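Local coordinates for folylpolyglutamate synthase/dihydrofolate synthase (Thermotoga maritima, PDB 1O5Z), which probably catalyses the ATP-dependent joining of L-glutamate to dihydropteroate and to the growing glutamate tail of tetrahydrofolate, at residues N68-I73 with G298-K303; R95-N99 with M139-F144; M267-H271 with K337-N341; E309-K313 with R428-T432; C172-V178 with V205-E211. All blocks are in the same frame, centred on the assembly; numbering follows the deposited sequence.

Contact 1 (N68-I73 with G298-K303)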
# COMPACT_ATOMS: atom_id res chain seq x y z
N ASN A 68 7.03 3.02 -0.31
CA ASN A 68 7.29 3.28 -1.71
C ASN A 68 8.21 4.47 -1.91
O ASN A 68 9.13 4.41 -2.69
CB ASN A 68 5.99 3.54 -2.47
CG ASN A 68 6.20 3.56 -3.95
OD1 ASN A 68 6.26 4.64 -4.56
ND2 ASN A 68 6.35 2.36 -4.55
N MET A 69 7.92 5.55 -1.19
CA MET A 69 8.75 6.75 -1.24
C MET A 69 10.20 6.47 -0.78
O MET A 69 11.19 6.88 -1.42
CB MET A 69 8.12 7.80 -0.38
CG MET A 69 6.83 8.38 -0.95
SD MET A 69 6.07 9.53 0.23
CE MET A 69 4.52 9.95 -0.54
N VAL A 70 10.32 5.75 0.34
CA VAL A 70 11.60 5.35 0.83
C VAL A 70 12.34 4.49 -0.18
O VAL A 70 13.50 4.74 -0.45
CB VAL A 70 11.47 4.67 2.22
CG1 VAL A 70 12.75 4.08 2.63
CG2 VAL A 70 11.10 5.71 3.25
N SER A 71 11.68 3.48 -0.75
CA SER A 71 12.35 2.62 -1.74
C SER A 71 12.76 3.42 -2.91
O SER A 71 13.81 3.24 -3.39
CB SER A 71 11.47 1.49 -2.29
OG SER A 71 10.85 0.83 -1.20
N ASN A 72 11.85 4.22 -3.44
CA ASN A 72 12.12 5.00 -4.62
C ASN A 72 13.29 5.94 -4.48
O ASN A 72 14.10 6.05 -5.40
CB ASN A 72 10.86 5.72 -5.10
CG ASN A 72 10.12 4.86 -6.09
OD1 ASN A 72 10.70 4.52 -7.14
ND2 ASN A 72 8.92 4.43 -5.75
N ILE A 73 13.44 6.53 -3.30
CA ILE A 73 14.56 7.44 -3.08
C ILE A 73 15.91 6.68 -3.05
O ILE A 73 16.91 7.12 -3.63
CB ILE A 73 14.36 8.22 -1.78
CG1 ILE A 73 13.21 9.22 -1.95
CG2 ILE A 73 15.66 8.98 -1.38
CD1 ILE A 73 12.77 9.85 -0.62
N GLY A 298 13.19 10.39 -6.39
CA GLY A 298 12.44 9.32 -5.72
C GLY A 298 11.04 9.74 -5.35
O GLY A 298 10.09 9.00 -5.62
N LEU A 299 10.91 10.95 -4.78
CA LEU A 299 9.58 11.56 -4.51
C LEU A 299 8.74 11.84 -5.76
O LEU A 299 7.53 11.64 -5.77
CB LEU A 299 9.73 12.87 -3.75
CG LEU A 299 10.26 12.76 -2.32
CD1 LEU A 299 10.38 14.10 -1.73
CD2 LEU A 299 9.39 11.88 -1.45
N LYS A 300 9.38 12.30 -6.82
CA LYS A 300 8.71 12.44 -8.11
C LYS A 300 8.21 11.10 -8.67
O LYS A 300 7.22 11.05 -9.41
CB LYS A 300 9.65 13.10 -9.13
CG LYS A 300 8.98 14.21 -9.84
CD LYS A 300 9.93 15.17 -10.53
CE LYS A 300 9.05 16.36 -11.18
NZ LYS A 300 9.73 17.75 -11.34
N ASN A 301 8.93 10.02 -8.35
CA ASN A 301 8.71 8.66 -8.91
C ASN A 301 7.77 7.80 -8.10
O ASN A 301 7.19 6.88 -8.63
CB ASN A 301 10.03 7.89 -8.99
CG ASN A 301 10.94 8.33 -10.12
OD1 ASN A 301 10.58 9.11 -10.99
ND2 ASN A 301 12.13 7.80 -10.10
N ALA A 302 7.65 8.10 -6.81
CA ALA A 302 6.71 7.40 -5.94
C ALA A 302 5.26 7.36 -6.47
O ALA A 302 4.72 8.36 -6.98
CB ALA A 302 6.70 8.01 -4.55
N LYS A 303 4.65 6.20 -6.28
CA LYS A 303 3.32 5.92 -6.77
C LYS A 303 2.64 4.98 -5.79
O LYS A 303 3.24 3.97 -5.42
CB LYS A 303 3.44 5.23 -8.11
CG LYS A 303 2.06 5.00 -8.77
CD LYS A 303 2.19 4.56 -10.25
CE LYS A 303 2.38 5.80 -11.21
NZ LYS A 303 3.45 5.52 -12.24
O HOH W 1 12.93 6.09 -8.11
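Ile-73 and Gly-298 bring their backbones within 3.9 Å of each other, CA to CA, while Met-69 and Ala-302, one turn away, stand 5.2 Å apart. So close an approach depends on the missing side chain: a CB on Gly-298 would head for the partner helix and fall 2.4 Å from Ile-73 CA, a clash. Asn-72 CB lies against Gly-298 O. The helix of Asn-68 to Ile-73 is the one that follows the P-loop in the Mur ligase middle domain, and here it meets helix 292-301 just where that helix ends and Ala-302 leaves helical geometry. Asn-68 receives the departing chain. Its CG is anti to the backbone N (chi1 -170°), which sends OD1 across to accept from Lys-303 N at 2.8 Å; the N-H points fairly straight (161°), but the donor sits above the carbonyl plane, 40° out of it. Asn-72 ND2 adds weak bonds to Asn-68 OD1 and O, and Asn-68 ND2 is held by Tyr-85 OH, so both ends of the Asn-68 amide have partners. A water accepts from Asn-301 ND2 and donates to both Asn-72 OD1 and Asn-72 O. Beside these polar groups, Met-69 CG presses on Ala-302 CB at 3.6 Å, and Ile-73 CD1 meets Leu-299 CD2 at 4.0 Å.

Contact 2 (R95-N99 with M139-F144)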
# COMPACT_ATOMS: atom_id res chain seq x y z
N ARG A 95 3.87 -7.17 -4.77
CA ARG A 95 4.22 -7.37 -3.37
C ARG A 95 5.70 -7.44 -3.16
O ARG A 95 6.16 -7.15 -2.10
CB ARG A 95 3.57 -8.67 -2.81
CG ARG A 95 2.08 -8.65 -2.72
CD ARG A 95 1.48 -9.98 -2.50
NE ARG A 95 0.03 -9.89 -2.44
CZ ARG A 95 -0.69 -9.82 -1.32
NH1 ARG A 95 -2.01 -9.72 -1.41
NH2 ARG A 95 -0.11 -9.87 -0.10
N ILE A 96 6.45 -7.85 -4.19
CA ILE A 96 7.91 -8.08 -4.08
C ILE A 96 8.64 -7.46 -5.26
O ILE A 96 8.37 -7.78 -6.40
CB ILE A 96 8.20 -9.59 -4.03
CG1 ILE A 96 7.34 -10.27 -2.96
CG2 ILE A 96 9.64 -9.84 -3.75
CD1 ILE A 96 7.50 -11.76 -2.95
N ARG A 97 9.57 -6.57 -4.96
CA ARG A 97 10.21 -5.76 -5.96
C ARG A 97 11.70 -5.70 -5.72
O ARG A 97 12.16 -5.83 -4.60
CB ARG A 97 9.63 -4.36 -5.95
CG ARG A 97 8.19 -4.37 -5.86
CD ARG A 97 7.57 -3.03 -6.15
NE ARG A 97 6.16 -3.07 -5.82
CZ ARG A 97 5.37 -2.02 -5.77
NH1 ARG A 97 5.82 -0.81 -6.08
NH2 ARG A 97 4.09 -2.21 -5.47
N LEU A 98 12.41 -5.57 -6.83
CA LEU A 98 13.83 -5.31 -6.87
C LEU A 98 13.98 -4.01 -7.67
O LEU A 98 13.58 -3.93 -8.84
CB LEU A 98 14.57 -6.43 -7.60
CG LEU A 98 16.08 -6.32 -7.77
CD1 LEU A 98 16.80 -6.25 -6.44
CD2 LEU A 98 16.51 -7.55 -8.57
N ASN A 99 14.48 -3.01 -6.97
CA ASN A 99 14.69 -1.72 -7.54
C ASN A 99 13.38 -1.25 -8.12
O ASN A 99 13.33 -0.65 -9.16
CB ASN A 99 15.83 -1.79 -8.55
CG ASN A 99 17.17 -2.18 -7.88
OD1 ASN A 99 17.35 -1.91 -6.71
ND2 ASN A 99 18.10 -2.76 -8.64
N MET A 139 9.12 -15.58 1.21
CA MET A 139 9.47 -15.50 -0.19
C MET A 139 10.19 -14.21 -0.51
O MET A 139 11.21 -14.21 -1.16
CB MET A 139 8.24 -15.56 -1.05
CG MET A 139 7.60 -16.93 -1.18
SD MET A 139 6.18 -16.89 -2.37
CE MET A 139 6.86 -15.76 -3.65
N ALA A 140 9.65 -13.07 -0.06
CA ALA A 140 10.31 -11.81 -0.27
C ALA A 140 11.68 -11.81 0.36
O ALA A 140 12.64 -11.47 -0.29
CB ALA A 140 9.49 -10.71 0.28
N PHE A 141 11.78 -12.22 1.62
CA PHE A 141 13.07 -12.23 2.32
C PHE A 141 14.10 -13.06 1.60
O PHE A 141 15.26 -12.69 1.49
CB PHE A 141 12.95 -12.76 3.73
CG PHE A 141 12.39 -11.78 4.71
CD1 PHE A 141 11.41 -12.17 5.60
CD2 PHE A 141 12.91 -10.49 4.81
CE1 PHE A 141 10.86 -11.25 6.55
CE2 PHE A 141 12.41 -9.60 5.76
CZ PHE A 141 11.37 -9.99 6.64
N LEU A 142 13.68 -14.22 1.13
CA LEU A 142 14.57 -15.13 0.41
C LEU A 142 15.00 -14.50 -0.92
O LEU A 142 16.15 -14.54 -1.31
CB LEU A 142 13.81 -16.45 0.16
CG LEU A 142 14.64 -17.57 -0.43
CD1 LEU A 142 15.88 -17.74 0.36
CD2 LEU A 142 13.84 -18.89 -0.53
N TYR A 143 14.04 -13.91 -1.62
CA TYR A 143 14.31 -13.29 -2.90
C TYR A 143 15.34 -12.16 -2.74
O TYR A 143 16.29 -12.08 -3.48
CB TYR A 143 12.99 -12.77 -3.45
CG TYR A 143 13.08 -11.98 -4.70
CD1 TYR A 143 13.27 -12.61 -5.91
CD2 TYR A 143 12.87 -10.60 -4.69
CE1 TYR A 143 13.30 -11.90 -7.08
CE2 TYR A 143 12.88 -9.88 -5.85
CZ TYR A 143 13.08 -10.54 -7.05
OH TYR A 143 13.10 -9.84 -8.22
N PHE A 144 15.13 -11.30 -1.75
CA PHE A 144 16.06 -10.24 -1.45
C PHE A 144 17.42 -10.77 -1.18
O PHE A 144 18.38 -10.15 -1.58
CB PHE A 144 15.58 -9.42 -0.25
CG PHE A 144 14.24 -8.80 -0.44
CD1 PHE A 144 13.77 -8.46 -1.71
CD2 PHE A 144 13.44 -8.54 0.65
CE1 PHE A 144 12.51 -7.89 -1.89
CE2 PHE A 144 12.19 -7.95 0.49
CZ PHE A 144 11.72 -7.62 -0.81
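Ile-96, Tyr-143 and Leu-98 carry most of the buried surface where strand 96-98 packs on helix 132-146, a helix-on-sheet layer of the alpha/beta Mur ligase middle domain. The two short segments run nearly alike in direction, 14° apart, with their axes 9.0 Å from each other. Ile-96 points at the helix and spreads its branches over four residues. CG1, anti to the carbonyl carbon (chi1 -51°), lies 3.9 Å from Ala-140 CB, and CD1 beyond it comes within 4.1 Å of Met-139 CE. The CG2 branch turns the other way along the helix and approaches Tyr-143 CD2 at 3.4 Å, meeting the ring obliquely. Tyr-143, its CG opposite the backbone N (chi1 174°), projects from the helix toward the strand, and its OH end reaches Leu-98 CB at 3.8 Å; the two side chains cross at about a right angle. Ile-111 and Asp-107 of helix 105-122 also touch Tyr-143. No hydrogen bond spans the two segments; their contact is by packing, while Arg-97 turns away and spends its guanidinium on Glu-94 O and Glu-100. Phe-144 completes the group: Ala-140 O sits over one face of its ring, offset toward the rim, while CE1 lies 3.4 Å from Arg-97 O.

Contact 3 (M267-H271 with K337-N341)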
# COMPACT_ATOMS: atom_id res chain seq x y z
N MET A 267 2.36 12.03 -6.75
CA MET A 267 1.19 11.55 -6.03
C MET A 267 0.37 12.71 -5.53
O MET A 267 0.91 13.70 -5.00
CB MET A 267 1.60 10.74 -4.82
CG MET A 267 2.15 9.39 -5.11
SD MET A 267 2.66 8.67 -3.54
CE MET A 267 1.05 8.21 -3.00
N ASN A 268 -0.94 12.60 -5.69
CA ASN A 268 -1.86 13.68 -5.36
C ASN A 268 -2.52 13.41 -4.06
O ASN A 268 -2.60 12.28 -3.64
CB ASN A 268 -2.87 13.83 -6.43
CG ASN A 268 -2.24 14.22 -7.72
OD1 ASN A 268 -1.77 15.38 -7.89
ND2 ASN A 268 -2.18 13.26 -8.65
N GLY A 269 -2.92 14.47 -3.38
CA GLY A 269 -3.48 14.36 -2.05
C GLY A 269 -2.52 14.96 -1.04
O GLY A 269 -1.30 14.68 -1.07
N PRO A 270 -3.05 15.80 -0.14
CA PRO A 270 -2.20 16.49 0.88
C PRO A 270 -1.66 15.57 2.02
O PRO A 270 -0.59 15.84 2.57
CB PRO A 270 -3.10 17.60 1.40
CG PRO A 270 -4.35 17.56 0.51
CD PRO A 270 -4.47 16.16 -0.01
N HIS A 271 -2.37 14.47 2.32
CA HIS A 271 -1.80 13.41 3.19
C HIS A 271 -0.51 12.85 2.63
O HIS A 271 0.29 12.37 3.40
CB HIS A 271 -2.74 12.23 3.41
CG HIS A 271 -3.78 12.49 4.45
ND1 HIS A 271 -3.46 12.91 5.73
CD2 HIS A 271 -5.14 12.45 4.40
CE1 HIS A 271 -4.57 13.11 6.42
NE2 HIS A 271 -5.60 12.83 5.64
N LYS A 337 -12.52 17.47 -4.31
CA LYS A 337 -12.85 18.88 -4.23
C LYS A 337 -11.60 19.77 -4.36
O LYS A 337 -11.68 20.96 -4.72
CB LYS A 337 -13.62 19.18 -2.93
CG LYS A 337 -14.99 18.47 -2.73
CD LYS A 337 -15.97 19.39 -1.91
CE LYS A 337 -17.07 18.66 -1.04
NZ LYS A 337 -17.87 17.61 -1.77
N LEU A 338 -10.44 19.20 -4.05
CA LEU A 338 -9.20 19.94 -4.12
C LEU A 338 -8.69 20.05 -5.52
O LEU A 338 -8.22 21.08 -5.94
CB LEU A 338 -8.12 19.27 -3.29
CG LEU A 338 -8.14 19.52 -1.80
CD1 LEU A 338 -7.03 18.71 -1.18
CD2 LEU A 338 -7.98 21.01 -1.47
N TYR A 339 -8.76 18.96 -6.25
CA TYR A 339 -8.06 18.86 -7.50
C TYR A 339 -8.98 19.01 -8.70
O TYR A 339 -8.50 19.18 -9.82
CB TYR A 339 -7.33 17.52 -7.56
CG TYR A 339 -6.11 17.45 -6.64
CD1 TYR A 339 -6.16 16.78 -5.43
CD2 TYR A 339 -4.91 18.05 -6.99
CE1 TYR A 339 -5.04 16.70 -4.61
CE2 TYR A 339 -3.81 17.98 -6.18
CZ TYR A 339 -3.87 17.30 -4.99
OH TYR A 339 -2.77 17.24 -4.16
N PHE A 340 -10.29 18.94 -8.49
CA PHE A 340 -11.26 18.92 -9.61
C PHE A 340 -12.40 19.89 -9.41
O PHE A 340 -13.49 19.66 -9.91
CB PHE A 340 -11.79 17.51 -9.79
CG PHE A 340 -10.75 16.57 -10.25
CD1 PHE A 340 -10.42 16.50 -11.60
CD2 PHE A 340 -10.03 15.82 -9.34
CE1 PHE A 340 -9.41 15.63 -12.05
CE2 PHE A 340 -9.04 14.96 -9.77
CZ PHE A 340 -8.73 14.86 -11.14
N ASN A 341 -12.12 20.97 -8.71
CA ASN A 341 -13.18 21.84 -8.24
C ASN A 341 -14.19 22.28 -9.34
O ASN A 341 -15.42 22.00 -9.25
CB ASN A 341 -12.57 23.03 -7.56
CG ASN A 341 -13.60 23.89 -6.89
OD1 ASN A 341 -14.48 23.38 -6.21
ND2 ASN A 341 -13.50 25.20 -7.08
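Asn-268 begins the contact by laying its CB over one face of the Tyr-339 ring, a CH-pi approach with CB 4.2 Å from the centroid and 22° off the ring normal. The site joins two domains: the loop 267-271, leading into helix 271-286 of the Mur ligase middle domain, rests against the last turn of helix 326-339 in the glutamate ligase domain. The Asn-268 amide stands steeply to the ring, 70° between the planes, and its OD1 passes 3.7 Å from Tyr-339 CE2 on the way to its own partners, His-248 N and Asn-250 ND2. Next, Gly-269 gives its N-H to Tyr-339 OH at 2.9 Å, almost straight (166°). The positive phi of this residue suits glycine, since a CB would jam against the carbonyl oxygen of Asn-268. Tyr-339 OH is also hydrogen-bonded to Asn-250 OD1, so the phenol ties loop 267-271 to the neighbouring strand 250-255. A phenylalanine in place of Tyr-339 would keep a ring under Asn-268 but would probably leave Gly-269 N without its acceptor and Asn-250 OD1 without its hydroxyl mate. Pro-270 follows at the more open margin. The CG corner of Pro-270 and the CD1 methyl of Leu-338 point at each other, Pro-270 CD lying 3.8 Å from Leu-338 CD1 and Pro-270 CG closer still, a tight 3.4 Å from that same methyl.

Contact 4 (E309-K313 with R428-T432)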
# COMPACT_ATOMS: atom_id res chain seq x y z
N GLU A 309 -5.20 7.84 -7.30
CA GLU A 309 -4.30 7.75 -8.40
C GLU A 309 -5.01 8.33 -9.58
O GLU A 309 -6.10 7.87 -9.92
CB GLU A 309 -4.01 6.28 -8.72
CG GLU A 309 -2.64 6.11 -9.28
CD GLU A 309 -2.42 4.79 -9.91
OE1 GLU A 309 -3.15 3.83 -9.54
OE2 GLU A 309 -1.53 4.73 -10.77
N ILE A 310 -4.40 9.32 -10.22
CA ILE A 310 -4.95 9.88 -11.43
C ILE A 310 -4.09 9.44 -12.58
O ILE A 310 -2.90 9.71 -12.57
CB ILE A 310 -5.01 11.44 -11.35
CG1 ILE A 310 -6.03 11.89 -10.31
CG2 ILE A 310 -5.37 12.04 -12.71
CD1 ILE A 310 -5.45 12.15 -9.04
N LEU A 311 -4.69 8.82 -13.59
CA LEU A 311 -4.03 8.37 -14.78
C LEU A 311 -4.66 9.05 -15.98
O LEU A 311 -5.83 8.86 -16.22
CB LEU A 311 -4.24 6.86 -14.97
CG LEU A 311 -3.18 5.83 -14.62
CD1 LEU A 311 -3.66 4.47 -15.16
CD2 LEU A 311 -1.80 6.16 -15.18
N GLU A 312 -3.89 9.83 -16.72
CA GLU A 312 -4.32 10.34 -18.01
C GLU A 312 -4.06 9.26 -19.02
O GLU A 312 -2.93 8.81 -19.20
CB GLU A 312 -3.57 11.60 -18.44
CG GLU A 312 -4.36 12.88 -18.25
CD GLU A 312 -4.35 13.81 -19.47
OE1 GLU A 312 -3.36 13.76 -20.26
OE2 GLU A 312 -5.33 14.60 -19.65
N LYS A 313 -5.12 8.83 -19.69
CA LYS A 313 -5.02 7.80 -20.72
C LYS A 313 -5.76 8.37 -21.90
O LYS A 313 -6.94 8.69 -21.81
CB LYS A 313 -5.64 6.49 -20.20
CG LYS A 313 -5.70 5.37 -21.20
CD LYS A 313 -4.60 4.35 -21.04
CE LYS A 313 -3.35 4.65 -21.83
NZ LYS A 313 -2.62 3.38 -22.20
N ARG A 428 -7.48 -0.54 -13.69
CA ARG A 428 -6.14 -0.04 -13.80
C ARG A 428 -5.34 -0.95 -14.67
O ARG A 428 -4.53 -0.50 -15.47
CB ARG A 428 -5.49 0.01 -12.44
CG ARG A 428 -4.25 0.85 -12.41
CD ARG A 428 -3.41 0.69 -11.19
NE ARG A 428 -2.40 1.73 -11.21
CZ ARG A 428 -1.30 1.64 -11.90
NH1 ARG A 428 -1.03 0.53 -12.53
NH2 ARG A 428 -0.42 2.63 -11.91
N GLU A 429 -5.53 -2.25 -14.51
CA GLU A 429 -4.70 -3.13 -15.30
C GLU A 429 -5.02 -2.93 -16.79
O GLU A 429 -4.13 -2.92 -17.63
CB GLU A 429 -4.87 -4.59 -14.92
CG GLU A 429 -3.73 -5.42 -15.52
CD GLU A 429 -3.81 -6.89 -15.22
OE1 GLU A 429 -4.64 -7.23 -14.41
OE2 GLU A 429 -3.03 -7.69 -15.82
N PHE A 430 -6.28 -2.79 -17.11
CA PHE A 430 -6.63 -2.70 -18.48
C PHE A 430 -6.20 -1.41 -19.08
O PHE A 430 -5.75 -1.36 -20.21
CB PHE A 430 -8.11 -2.90 -18.68
CG PHE A 430 -8.46 -3.23 -20.09
CD1 PHE A 430 -8.26 -4.51 -20.57
CD2 PHE A 430 -8.94 -2.24 -20.94
CE1 PHE A 430 -8.56 -4.80 -21.88
CE2 PHE A 430 -9.24 -2.54 -22.26
CZ PHE A 430 -9.04 -3.81 -22.73
N LEU A 431 -6.33 -0.36 -18.30
CA LEU A 431 -5.93 0.96 -18.74
C LEU A 431 -4.44 1.06 -19.00
O LEU A 431 -3.99 1.76 -19.92
CB LEU A 431 -6.32 1.97 -17.65
CG LEU A 431 -7.77 2.48 -17.63
CD1 LEU A 431 -7.97 3.42 -16.47
CD2 LEU A 431 -8.15 3.13 -18.96
N THR A 432 -3.66 0.41 -18.16
CA THR A 432 -2.22 0.50 -18.25
C THR A 432 -1.64 -0.60 -19.11
O THR A 432 -0.57 -0.42 -19.65
CB THR A 432 -1.62 0.49 -16.86
OG1 THR A 432 -2.13 -0.61 -16.11
CG2 THR A 432 -2.08 1.73 -16.07
O HOH W 2 0.11 2.58 -20.46
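In the glutamate ligase domain, the sheet-edge strand 309-313 is covered by helix 421-433, and the contact opens at a salt bridge between Glu-309 and Arg-428. The two segments cross at 36°, their axes 10.2 Å apart. Arg-428 grips the carboxylate side-on: NE gives its hydrogen to Glu-309 OE1 at 2.8 Å and NH2 gives one to Glu-309 OE2 at 2.6 Å. Both oxygens use their syn lone pairs, and the carboxylate and guanidinium planes are only 16° apart, the nearly coplanar two-bond form that fixes the rotation of both groups. Arg-428 gets there by an extended chain, CG trans to the backbone N (chi1 -165°), that leaves the helix at a steep angle to its axis and crosses the Glu-309 side chain at about a right angle. Gly-306 N also donates to Glu-309 OE1, so that oxygen has a second donor. In the middle, Leu-311 CD1 packs tightly on Thr-432 CG2 at 3.3 Å and lies 4.4 Å from Leu-431 CB. At the far end the bent chain of Lys-313 slides past Leu-431 in the opposite direction, its CG 4.0 Å from Leu-431 CD2; the closeness of its amine to Leu-431 O is doubtful, because that oxygen is crowded in the model. Together, a bidentate salt bridge at one end and aliphatic packing along the rest dock a helix on the mixed sheet of a Mur ligase C-terminal alpha/beta domain.

Contact 5 (C172-V178 with V205-E211)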
# COMPACT_ATOMS: atom_id res chain seq x y z
N CYS A 172 15.65 1.69 10.94
CA CYS A 172 14.65 2.60 11.41
C CYS A 172 13.33 1.88 11.34
O CYS A 172 13.11 1.07 10.44
CB CYS A 172 14.58 3.82 10.50
SG CYS A 172 13.55 5.15 11.17
N SER A 173 12.47 2.16 12.31
CA SER A 173 11.09 1.67 12.39
C SER A 173 10.21 2.91 12.30
O SER A 173 10.44 3.91 13.00
CB SER A 173 10.82 0.97 13.72
OG SER A 173 11.77 -0.06 13.94
N THR A 174 9.23 2.84 11.41
CA THR A 174 8.32 3.94 11.17
C THR A 174 6.90 3.50 11.45
O THR A 174 6.47 2.42 11.01
CB THR A 174 8.47 4.35 9.71
OG1 THR A 174 9.84 4.74 9.50
CG2 THR A 174 7.59 5.62 9.35
N ILE A 175 6.20 4.29 12.24
CA ILE A 175 4.76 4.10 12.40
C ILE A 175 4.06 5.34 11.86
O ILE A 175 4.00 6.40 12.52
CB ILE A 175 4.40 3.82 13.85
CG1 ILE A 175 5.10 2.52 14.30
CG2 ILE A 175 2.87 3.66 13.98
CD1 ILE A 175 5.07 2.23 15.79
N VAL A 176 3.57 5.24 10.63
CA VAL A 176 3.16 6.44 9.93
C VAL A 176 2.01 7.10 10.70
O VAL A 176 2.09 8.28 11.06
CB VAL A 176 2.74 6.17 8.46
CG1 VAL A 176 2.42 7.53 7.76
CG2 VAL A 176 3.81 5.40 7.69
N THR A 177 0.95 6.31 10.93
CA THR A 177 -0.18 6.69 11.77
C THR A 177 -0.72 5.55 12.61
O THR A 177 -0.45 4.39 12.37
CB THR A 177 -1.41 7.27 10.93
OG1 THR A 177 -2.04 6.27 10.08
CG2 THR A 177 -0.94 8.45 10.03
N VAL A 178 -1.52 5.95 13.60
CA VAL A 178 -2.35 5.04 14.35
C VAL A 178 -3.78 5.58 14.35
O VAL A 178 -4.08 6.56 15.04
CB VAL A 178 -1.83 4.91 15.80
CG1 VAL A 178 -2.74 3.97 16.60
CG2 VAL A 178 -0.31 4.51 15.82
N VAL A 205 16.93 1.20 17.98
CA VAL A 205 16.60 1.53 16.61
C VAL A 205 15.68 2.71 16.69
O VAL A 205 14.70 2.67 17.40
CB VAL A 205 15.86 0.37 15.89
CG1 VAL A 205 15.30 0.79 14.55
CG2 VAL A 205 16.79 -0.82 15.72
N PRO A 206 15.96 3.76 15.96
CA PRO A 206 15.06 4.92 16.00
C PRO A 206 13.65 4.59 15.54
O PRO A 206 13.41 3.58 14.86
CB PRO A 206 15.71 5.92 15.05
CG PRO A 206 16.61 5.07 14.16
CD PRO A 206 17.12 3.99 15.07
N LEU A 207 12.72 5.44 15.97
CA LEU A 207 11.32 5.37 15.54
C LEU A 207 10.94 6.72 14.93
O LEU A 207 11.22 7.79 15.53
CB LEU A 207 10.40 5.12 16.75
CG LEU A 207 8.92 5.50 16.56
CD1 LEU A 207 8.26 4.58 15.49
CD2 LEU A 207 8.19 5.44 17.89
N VAL A 208 10.28 6.65 13.78
CA VAL A 208 9.67 7.83 13.16
C VAL A 208 8.16 7.68 13.07
O VAL A 208 7.66 6.65 12.64
CB VAL A 208 10.24 8.04 11.78
CG1 VAL A 208 9.60 9.25 11.12
CG2 VAL A 208 11.71 8.19 11.88
N THR A 209 7.43 8.72 13.47
CA THR A 209 5.97 8.73 13.35
C THR A 209 5.33 10.02 12.82
O THR A 209 5.75 11.16 13.13
CB THR A 209 5.29 8.23 14.67
OG1 THR A 209 3.86 8.11 14.49
CG2 THR A 209 5.50 9.21 15.81
N GLY A 210 4.29 9.80 12.01
CA GLY A 210 3.43 10.87 11.50
C GLY A 210 2.20 11.05 12.35
O GLY A 210 1.26 11.73 11.95
N GLU A 211 2.20 10.46 13.55
CA GLU A 211 1.03 10.43 14.40
C GLU A 211 1.04 11.66 15.29
O GLU A 211 2.11 12.14 15.70
CB GLU A 211 0.96 9.13 15.22
CG GLU A 211 -0.32 8.94 16.07
CD GLU A 211 -1.62 9.18 15.30
OE1 GLU A 211 -1.80 8.63 14.19
OE2 GLU A 211 -2.47 9.94 15.82
O HOH W 3 12.68 1.04 16.57
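Ile-175 O is gripped from the facing strand by Thr-209 OG1 at 2.6 Å, nearly along the C=O axis, and more weakly by Gly-210 N. The Thr-209 hydroxyl also accepts from Glu-211 N at 3.0 Å, an ST turn that bends the chain as the strand ends. Gly-210 N adds a weak bond to Val-176 O, the very oxygen that a CB on Gly-210 would strike. Upstream the strands 173-175 and 207-209 are parallel neighbours in the Mur ligase middle-domain sheet, joined through a beta-alpha-beta crossover. Val-208 sits at the centre, its N bonding Ser-173 O at 2.9 Å and its O receiving Ile-175 N at 2.8 Å, while Ser-173 N reaches Pro-206 O. On the Thr-174 and Val-208 face, which helix 271-286 covers, Cys-172 SG meets Val-208 CG2 at 3.6 Å; on the other, Leu-207 CD1 lies 4.0 Å from Ile-175 CG1. Beyond the sheet Glu-211 OE1 takes a straight bond from Val-178 N (2.8 Å, 174°) from above the carboxylate plane, while OE2 pairs with Lys-213. With an alanine in place of Glu-211, Val-178 N would probably lose its acceptor and Lys-213 a counter-charge. At and beyond the last bridge the backbone bonds become weak, and a hydroxyl and a carboxylate supply the sounder bonds to Ile-175 O and Val-178 N.

In the fold
Along the chain, contacts 2 and 5 both fall between the two halves of contact 1, contact 2 first, and both reach the eight-strand mixed sheet of the middle domain, their centres 23 Å apart. Contact 3 alternates along the chain with contact 1 and with contact 4, which themselves follow in series: Met-69 CE touches Met-267 SD, and Asn-268 ND2 packs on Ile-310 CD1. Helix 292-301 leads through Lys-303 to strand 309-313, so contact 4 follows contact 1 in the chain, its centre 31 Å from that of contact 5 on the opposite side of the chain's centre. Contact 3 thus bridges the two domains, middle and glutamate ligase, while contacts 2 and 5 lie wholly within the first and contact 4 within the second.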